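Peroxisomal catalase A (Saccharomyces cerevisiae, PDB 1A4E) catalyses the breakdown of hydrogen peroxide to water and oxygen as a heme-containing homotetramer, probably protecting the cell from peroxide made by peroxisomal oxidases. Local coordinates at residues Val333-Ala336 with Arg337-Ser340; Ser340-Asp343 with Ala344-Arg348. All coordinates share one frame; numbering follows the deposited sequence.

Contact 1 of 2, residues Val333-Ala336 with Arg337-Ser340; sequences VLQA and RLFS. With HEM (protoporphyrin IX containing Fe), chain I.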
loop_
_atom_site.group_PDB
_atom_site.type_symbol
_atom_site.label_atom_id
_atom_site.label_comp_id
_atom_site.label_asym_id
_atom_site.label_seq_id
_atom_site.Cartn_x
_atom_site.Cartn_y
_atom_site.Cartn_z
ATOM N N VAL B 333 -24.831 -16.310 -2.076
ATOM C CA VAL B 333 -24.430 -14.951 -1.742
ATOM C C VAL B 333 -23.650 -14.966 -0.428
ATOM O O VAL B 333 -22.577 -14.366 -0.377
ATOM C CB VAL B 333 -25.695 -14.072 -1.653
ATOM C CG1 VAL B 333 -25.377 -12.634 -1.301
ATOM C CG2 VAL B 333 -26.344 -14.064 -3.019
ATOM N N LEU B 334 -24.130 -15.671 0.612
ATOM C CA LEU B 334 -23.419 -15.788 1.879
ATOM C C LEU B 334 -22.080 -16.491 1.723
ATOM O O LEU B 334 -21.101 -16.111 2.370
ATOM C CB LEU B 334 -24.257 -16.564 2.896
ATOM C CG LEU B 334 -23.675 -16.844 4.291
ATOM C CD1 LEU B 334 -23.181 -15.555 4.947
ATOM C CD2 LEU B 334 -24.747 -17.502 5.135
ATOM N N GLN B 335 -22.042 -17.507 0.859
ATOM C CA GLN B 335 -20.825 -18.244 0.559
ATOM C C GLN B 335 -19.741 -17.323 0.001
ATOM O O GLN B 335 -18.599 -17.387 0.456
ATOM C CB GLN B 335 -21.134 -19.341 -0.448
ATOM C CG GLN B 335 -21.965 -20.492 0.085
ATOM C CD GLN B 335 -21.175 -21.542 0.832
ATOM O OE1 GLN B 335 -20.298 -22.175 0.263
ATOM N NE2 GLN B 335 -21.459 -21.773 2.108
ATOM N N ALA B 336 -20.079 -16.438 -0.949
ATOM C CA ALA B 336 -19.121 -15.482 -1.493
ATOM C C ALA B 336 -18.665 -14.432 -0.478
ATOM O O ALA B 336 -17.512 -13.991 -0.507
ATOM C CB ALA B 336 -19.726 -14.748 -2.662
ATOM N N ARG B 337 -19.582 -14.057 0.431
ATOM C CA ARG B 337 -19.317 -13.098 1.496
ATOM C C ARG B 337 -18.325 -13.632 2.510
ATOM O O ARG B 337 -17.668 -12.856 3.205
ATOM C CB ARG B 337 -20.587 -12.738 2.243
ATOM C CG ARG B 337 -21.578 -11.965 1.405
ATOM C CD ARG B 337 -22.846 -11.727 2.198
ATOM N NE ARG B 337 -22.695 -10.620 3.124
ATOM C CZ ARG B 337 -23.299 -10.574 4.314
ATOM N NH1 ARG B 337 -24.091 -11.542 4.746
ATOM N NH2 ARG B 337 -23.097 -9.526 5.102
ATOM N N LEU B 338 -18.214 -14.961 2.614
ATOM C CA LEU B 338 -17.236 -15.600 3.480
ATOM C C LEU B 338 -15.809 -15.293 3.016
ATOM O O LEU B 338 -14.886 -15.322 3.831
ATOM C CB LEU B 338 -17.494 -17.090 3.464
ATOM C CG LEU B 338 -18.073 -17.833 4.660
ATOM C CD1 LEU B 338 -18.953 -16.980 5.552
ATOM C CD2 LEU B 338 -18.832 -18.992 4.062
ATOM N N PHE B 339 -15.633 -14.982 1.717
ATOM C CA PHE B 339 -14.358 -14.576 1.152
ATOM C C PHE B 339 -14.192 -13.062 1.160
ATOM O O PHE B 339 -13.203 -12.546 1.663
ATOM C CB PHE B 339 -14.213 -15.057 -0.308
ATOM C CG PHE B 339 -13.064 -14.391 -1.072
ATOM C CD1 PHE B 339 -11.733 -14.679 -0.748
ATOM C CD2 PHE B 339 -13.349 -13.453 -2.066
ATOM C CE1 PHE B 339 -10.697 -14.026 -1.415
ATOM C CE2 PHE B 339 -12.306 -12.803 -2.727
ATOM C CZ PHE B 339 -10.981 -13.089 -2.401
ATOM N N SER B 340 -15.161 -12.360 0.573
ATOM C CA SER B 340 -15.046 -10.935 0.302
ATOM C C SER B 340 -14.696 -9.943 1.383
ATOM O O SER B 340 -13.935 -9.018 1.104
ATOM C CB SER B 340 -16.324 -10.435 -0.332
ATOM O OG SER B 340 -16.383 -10.930 -1.652
HETATM C CHA HEM I . -20.110 -4.275 3.623
HETATM C CHB HEM I . -19.358 -7.450 0.106
HETATM C CHC HEM I . -23.944 -8.796 0.373
HETATM C CHD HEM I . -24.346 -6.392 4.520
HETATM C C1A HEM I . -19.551 -4.911 2.528
HETATM C C2A HEM I . -18.155 -4.798 2.154
HETATM C C3A HEM I . -17.920 -5.755 1.223
HETATM C C4A HEM I . -19.179 -6.424 1.004
HETATM C CMA HEM I . -16.593 -6.129 0.580
HETATM C CAA HEM I . -17.138 -3.845 2.756
HETATM C CBA HEM I . -16.274 -4.607 3.738
HETATM C CGA HEM I . -15.192 -3.787 4.404
HETATM O O1A HEM I . -14.439 -3.081 3.738
HETATM O O2A HEM I . -15.098 -3.881 5.617
HETATM C C1B HEM I . -20.544 -8.117 -0.109
HETATM C C2B HEM I . -20.729 -9.113 -1.137
HETATM C C3B HEM I . -22.067 -9.432 -1.144
HETATM C C4B HEM I . -22.658 -8.627 -0.084
HETATM C CMB HEM I . -19.595 -9.630 -2.016
HETATM C CAB HEM I . -22.789 -10.312 -1.960
HETATM C CBB HEM I . -22.263 -11.341 -2.870
HETATM C C1C HEM I . -24.454 -8.280 1.548
HETATM C C2C HEM I . -25.687 -8.730 2.154
HETATM C C3C HEM I . -25.780 -8.105 3.364
HETATM C C4C HEM I . -24.601 -7.266 3.476
HETATM C CMC HEM I . -26.635 -9.755 1.537
HETATM C CAC HEM I . -26.753 -8.262 4.339
HETATM C CBC HEM I . -27.050 -9.532 4.966
HETATM C C1D HEM I . -23.230 -5.584 4.629
HETATM C C2D HEM I . -22.992 -4.659 5.708
HETATM C C3D HEM I . -21.819 -4.050 5.435
HETATM C C4D HEM I . -21.328 -4.603 4.201
HETATM C CMD HEM I . -23.868 -4.427 6.932
HETATM C CAD HEM I . -21.165 -2.946 6.244
HETATM C CBD HEM I . -20.229 -3.428 7.329
HETATM C CGD HEM I . -19.686 -2.245 8.109
HETATM O O1D HEM I . -20.467 -1.519 8.707
HETATM O O2D HEM I . -18.481 -2.028 8.117
HETATM N NA HEM I . -20.167 -5.936 1.833
HETATM N NB HEM I . -21.719 -7.841 0.550
HETATM N NC HEM I . -23.770 -7.420 2.381
HETATM N ND HEM I . -22.196 -5.557 3.712
HETATM FE FE HEM I . -21.979 -6.654 2.097
#
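R337 lays its aliphatic stem across the carbonyl of V333, one helical turn back, with R337 CG 3.2 Å from V333 O, and carries its guanidinium onward over the heme. A bend at chi3 (80°) turns the end of the chain onto the porphyrin. One guanidinium face then covers heme C3C, offset toward the rim of the group, and R337 NH2 comes within 3.2 Å of heme C4C. L334 meets the same flat group at a slant, its CD1 4.1 Å from R337 NH1. V333 completes this heme-facing side: CG1, anti to its own nitrogen, touches the vinyl carbon CAB of the heme at 3.5 Å.

The backbone beneath illustrates how one helix oxygen can take two donors, three and four residues on. A336 O receives S340 N at 3.1 Å, nearly straight (169°) and in the carbonyl plane, while F339 N approaches from above that plane. S340 OG also rests near the heme methyl CMB, at 3.5 Å.

R337 NH2 is hydrogen-bonded to Y341 OH and to V127 O, so the cation is fixed by hydrogen bonds as well as by lying against the ring. On the other side of the helix, Q335 bonds to S329 O and to L31 N of a second subunit. An arginine laid against the porphyrin and tied to the axial tyrosine is characteristic of the proximal heme helix of catalases.

Contact 2 of 2, residues Ser340-Asp343 with Ala344-Arg348; sequences SYAD and AHRYR. With HEM (protoporphyrin IX containing Fe), chain I.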
loop_
_atom_site.group_PDB
_atom_site.type_symbol
_atom_site.label_atom_id
_atom_site.label_comp_id
_atom_site.label_asym_id
_atom_site.label_seq_id
_atom_site.Cartn_x
_atom_site.Cartn_y
_atom_site.Cartn_z
ATOM N N SER B 340 -15.161 -12.360 0.573
ATOM C CA SER B 340 -15.046 -10.935 0.302
ATOM C C SER B 340 -14.696 -9.943 1.383
ATOM O O SER B 340 -13.935 -9.018 1.104
ATOM C CB SER B 340 -16.324 -10.435 -0.332
ATOM O OG SER B 340 -16.383 -10.930 -1.652
ATOM N N TYR B 341 -15.221 -10.108 2.598
ATOM C CA TYR B 341 -15.006 -9.111 3.627
ATOM C C TYR B 341 -13.594 -9.131 4.182
ATOM O O TYR B 341 -12.947 -8.087 4.167
ATOM C CB TYR B 341 -16.018 -9.321 4.749
ATOM C CG TYR B 341 -17.446 -8.949 4.378
ATOM C CD1 TYR B 341 -18.125 -9.677 3.397
ATOM C CD2 TYR B 341 -18.074 -7.882 5.019
ATOM C CE1 TYR B 341 -19.430 -9.340 3.049
ATOM C CE2 TYR B 341 -19.383 -7.544 4.676
ATOM C CZ TYR B 341 -20.056 -8.273 3.686
ATOM O OH TYR B 341 -21.342 -7.922 3.311
ATOM N N ALA B 342 -13.069 -10.290 4.608
ATOM C CA ALA B 342 -11.719 -10.386 5.156
ATOM C C ALA B 342 -10.657 -9.950 4.146
ATOM O O ALA B 342 -9.644 -9.356 4.516
ATOM C CB ALA B 342 -11.447 -11.819 5.570
ATOM N N ASP B 343 -10.938 -10.203 2.856
ATOM C CA ASP B 343 -10.100 -9.790 1.744
ATOM C C ASP B 343 -10.097 -8.270 1.601
ATOM O O ASP B 343 -9.052 -7.661 1.366
ATOM C CB ASP B 343 -10.625 -10.435 0.469
ATOM C CG ASP B 343 -9.854 -10.051 -0.789
ATOM O OD1 ASP B 343 -8.698 -10.435 -0.925
ATOM O OD2 ASP B 343 -10.404 -9.364 -1.643
ATOM N N ALA B 344 -11.280 -7.656 1.738
ATOM C CA ALA B 344 -11.400 -6.210 1.667
ATOM C C ALA B 344 -10.650 -5.584 2.833
ATOM O O ALA B 344 -10.012 -4.551 2.659
ATOM C CB ALA B 344 -12.856 -5.788 1.746
ATOM N N HIS B 345 -10.650 -6.237 4.002
ATOM C CA HIS B 345 -9.973 -5.734 5.192
ATOM C C HIS B 345 -8.462 -5.723 5.018
ATOM O O HIS B 345 -7.793 -4.799 5.480
ATOM C CB HIS B 345 -10.308 -6.598 6.410
ATOM C CG HIS B 345 -11.786 -6.704 6.768
ATOM N ND1 HIS B 345 -12.372 -7.675 7.459
ATOM C CD2 HIS B 345 -12.766 -5.806 6.406
ATOM C CE1 HIS B 345 -13.654 -7.404 7.523
ATOM N NE2 HIS B 345 -13.881 -6.279 6.887
ATOM N N ARG B 346 -7.912 -6.751 4.348
ATOM C CA ARG B 346 -6.475 -6.849 4.105
ATOM C C ARG B 346 -5.998 -5.708 3.227
ATOM O O ARG B 346 -4.909 -5.187 3.435
ATOM C CB ARG B 346 -6.133 -8.185 3.439
ATOM C CG ARG B 346 -6.368 -9.334 4.408
ATOM C CD ARG B 346 -6.262 -10.693 3.737
ATOM N NE ARG B 346 -6.759 -11.720 4.645
ATOM C CZ ARG B 346 -7.773 -12.542 4.326
ATOM N NH1 ARG B 346 -8.387 -12.483 3.156
ATOM N NH2 ARG B 346 -8.238 -13.395 5.228
ATOM N N TYR B 347 -6.834 -5.283 2.280
ATOM C CA TYR B 347 -6.545 -4.142 1.437
ATOM C C TYR B 347 -6.710 -2.787 2.122
ATOM O O TYR B 347 -5.793 -1.970 2.130
ATOM C CB TYR B 347 -7.450 -4.186 0.222
ATOM C CG TYR B 347 -7.284 -2.974 -0.669
ATOM C CD1 TYR B 347 -6.099 -2.755 -1.380
ATOM C CD2 TYR B 347 -8.353 -2.090 -0.767
ATOM C CE1 TYR B 347 -6.002 -1.629 -2.202
ATOM C CE2 TYR B 347 -8.253 -0.969 -1.582
ATOM C CZ TYR B 347 -7.085 -0.755 -2.302
ATOM O OH TYR B 347 -7.031 0.338 -3.134
ATOM N N ARG B 348 -7.917 -2.562 2.639
ATOM C CA ARG B 348 -8.361 -1.297 3.208
ATOM C C ARG B 348 -7.683 -0.880 4.504
ATOM O O ARG B 348 -7.410 0.299 4.741
ATOM C CB ARG B 348 -9.872 -1.406 3.402
ATOM C CG ARG B 348 -10.626 -0.205 3.936
ATOM C CD ARG B 348 -12.044 -0.670 4.226
ATOM N NE ARG B 348 -12.427 -0.233 5.554
ATOM C CZ ARG B 348 -12.845 -1.067 6.491
ATOM N NH1 ARG B 348 -12.950 -2.366 6.287
ATOM N NH2 ARG B 348 -13.121 -0.587 7.683
HETATM C CHA HEM I . -20.110 -4.275 3.623
HETATM C CHB HEM I . -19.358 -7.450 0.106
HETATM C CHC HEM I . -23.944 -8.796 0.373
HETATM C CHD HEM I . -24.346 -6.392 4.520
HETATM C C1A HEM I . -19.551 -4.911 2.528
HETATM C C2A HEM I . -18.155 -4.798 2.154
HETATM C C3A HEM I . -17.920 -5.755 1.223
HETATM C C4A HEM I . -19.179 -6.424 1.004
HETATM C CMA HEM I . -16.593 -6.129 0.580
HETATM C CAA HEM I . -17.138 -3.845 2.756
HETATM C CBA HEM I . -16.274 -4.607 3.738
HETATM C CGA HEM I . -15.192 -3.787 4.404
HETATM O O1A HEM I . -14.439 -3.081 3.738
HETATM O O2A HEM I . -15.098 -3.881 5.617
HETATM C C1B HEM I . -20.544 -8.117 -0.109
HETATM C C2B HEM I . -20.729 -9.113 -1.137
HETATM C C3B HEM I . -22.067 -9.432 -1.144
HETATM C C4B HEM I . -22.658 -8.627 -0.084
HETATM C CMB HEM I . -19.595 -9.630 -2.016
HETATM C CAB HEM I . -22.789 -10.312 -1.960
HETATM C CBB HEM I . -22.263 -11.341 -2.870
HETATM C C1C HEM I . -24.454 -8.280 1.548
HETATM C C2C HEM I . -25.687 -8.730 2.154
HETATM C C3C HEM I . -25.780 -8.105 3.364
HETATM C C4C HEM I . -24.601 -7.266 3.476
HETATM C CMC HEM I . -26.635 -9.755 1.537
HETATM C CAC HEM I . -26.753 -8.262 4.339
HETATM C CBC HEM I . -27.050 -9.532 4.966
HETATM C C1D HEM I . -23.230 -5.584 4.629
HETATM C C2D HEM I . -22.992 -4.659 5.708
HETATM C C3D HEM I . -21.819 -4.050 5.435
HETATM C C4D HEM I . -21.328 -4.603 4.201
HETATM C CMD HEM I . -23.868 -4.427 6.932
HETATM C CAD HEM I . -21.165 -2.946 6.244
HETATM C CBD HEM I . -20.229 -3.428 7.329
HETATM C CGD HEM I . -19.686 -2.245 8.109
HETATM O O1D HEM I . -20.467 -1.519 8.707
HETATM O O2D HEM I . -18.481 -2.028 8.117
HETATM N NA HEM I . -20.167 -5.936 1.833
HETATM N NB HEM I . -21.719 -7.841 0.550
HETATM N NC HEM I . -23.770 -7.420 2.381
HETATM N ND HEM I . -22.196 -5.557 3.712
HETATM FE FE HEM I . -21.979 -6.654 2.097
HETATM O O HOH W 1 -7.136 -12.094 0.710
#
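The imidazole of H345 lies flat against the carbonyl of Y341, with Y341 O centred 3.1 Å above the ring plane. Chi1 of H345 (-59°) folds the ring back toward the preceding turn, and the same oxygen also accepts the H345 backbone N-H. The face is thus spent on a carbonyl, whereas the edge points to the heme: H345 NE2 donates a weak, bent bond (123°) to heme propionate O2A at 3.0 Å, the oxygen lying in the ring plane. Were the ring cut back to an alanine, the carboxylate would probably lose one N-H partner and the Y341 carbonyl its aromatic cover.

Y341 turns a face to the porphyrin, heme C4A sitting 3.3 Å above its plane and offset toward the rim, while its OH reaches the iron at 1.9 Å. R348, bent at chi3, brings NH1 to 2.7 Å from propionate O2A; its NH2 is held by the carbonyls of E313 and A315.

Farther from the heme, R346 runs extended over A342. One guanidinium face covers A342 O, and R346 NH2 stands 3.6 Å from A342 CB. Its charge meets D343 indirectly: a water gives a proton to D343 OD1 at 2.8 Å and accepts a weak bond from R346 NH1. D343 OD2 is engaged by N46 and R47 of a second subunit.

The propionate therefore sits among cationic and N-H groups likely to stabilise its negative charge, while Y341 OH, as axial ligand, ties the helix directly to the iron.

Contacts 1 and 2 are consecutive parts of helix 332-348, sharing S340 and lying about 12 Å apart between centres. Both face the same heme and pack against the same second subunit, and both are buried contacts. Contact 1 is buried throughout; contact 2 is mostly buried, with A342 and Y347 partly exposed. Their chemistry follows position along the porphyrin. Residues 333-340 meet its ring, vinyl and methyl groups, largely through carbon contacts and a guanidinium lying over the ring. Residues 340-348 supply the iron ligand and groups beside a propionate, while D343 and R346, turned from the heme, share a water and lie near the subunit interfaces.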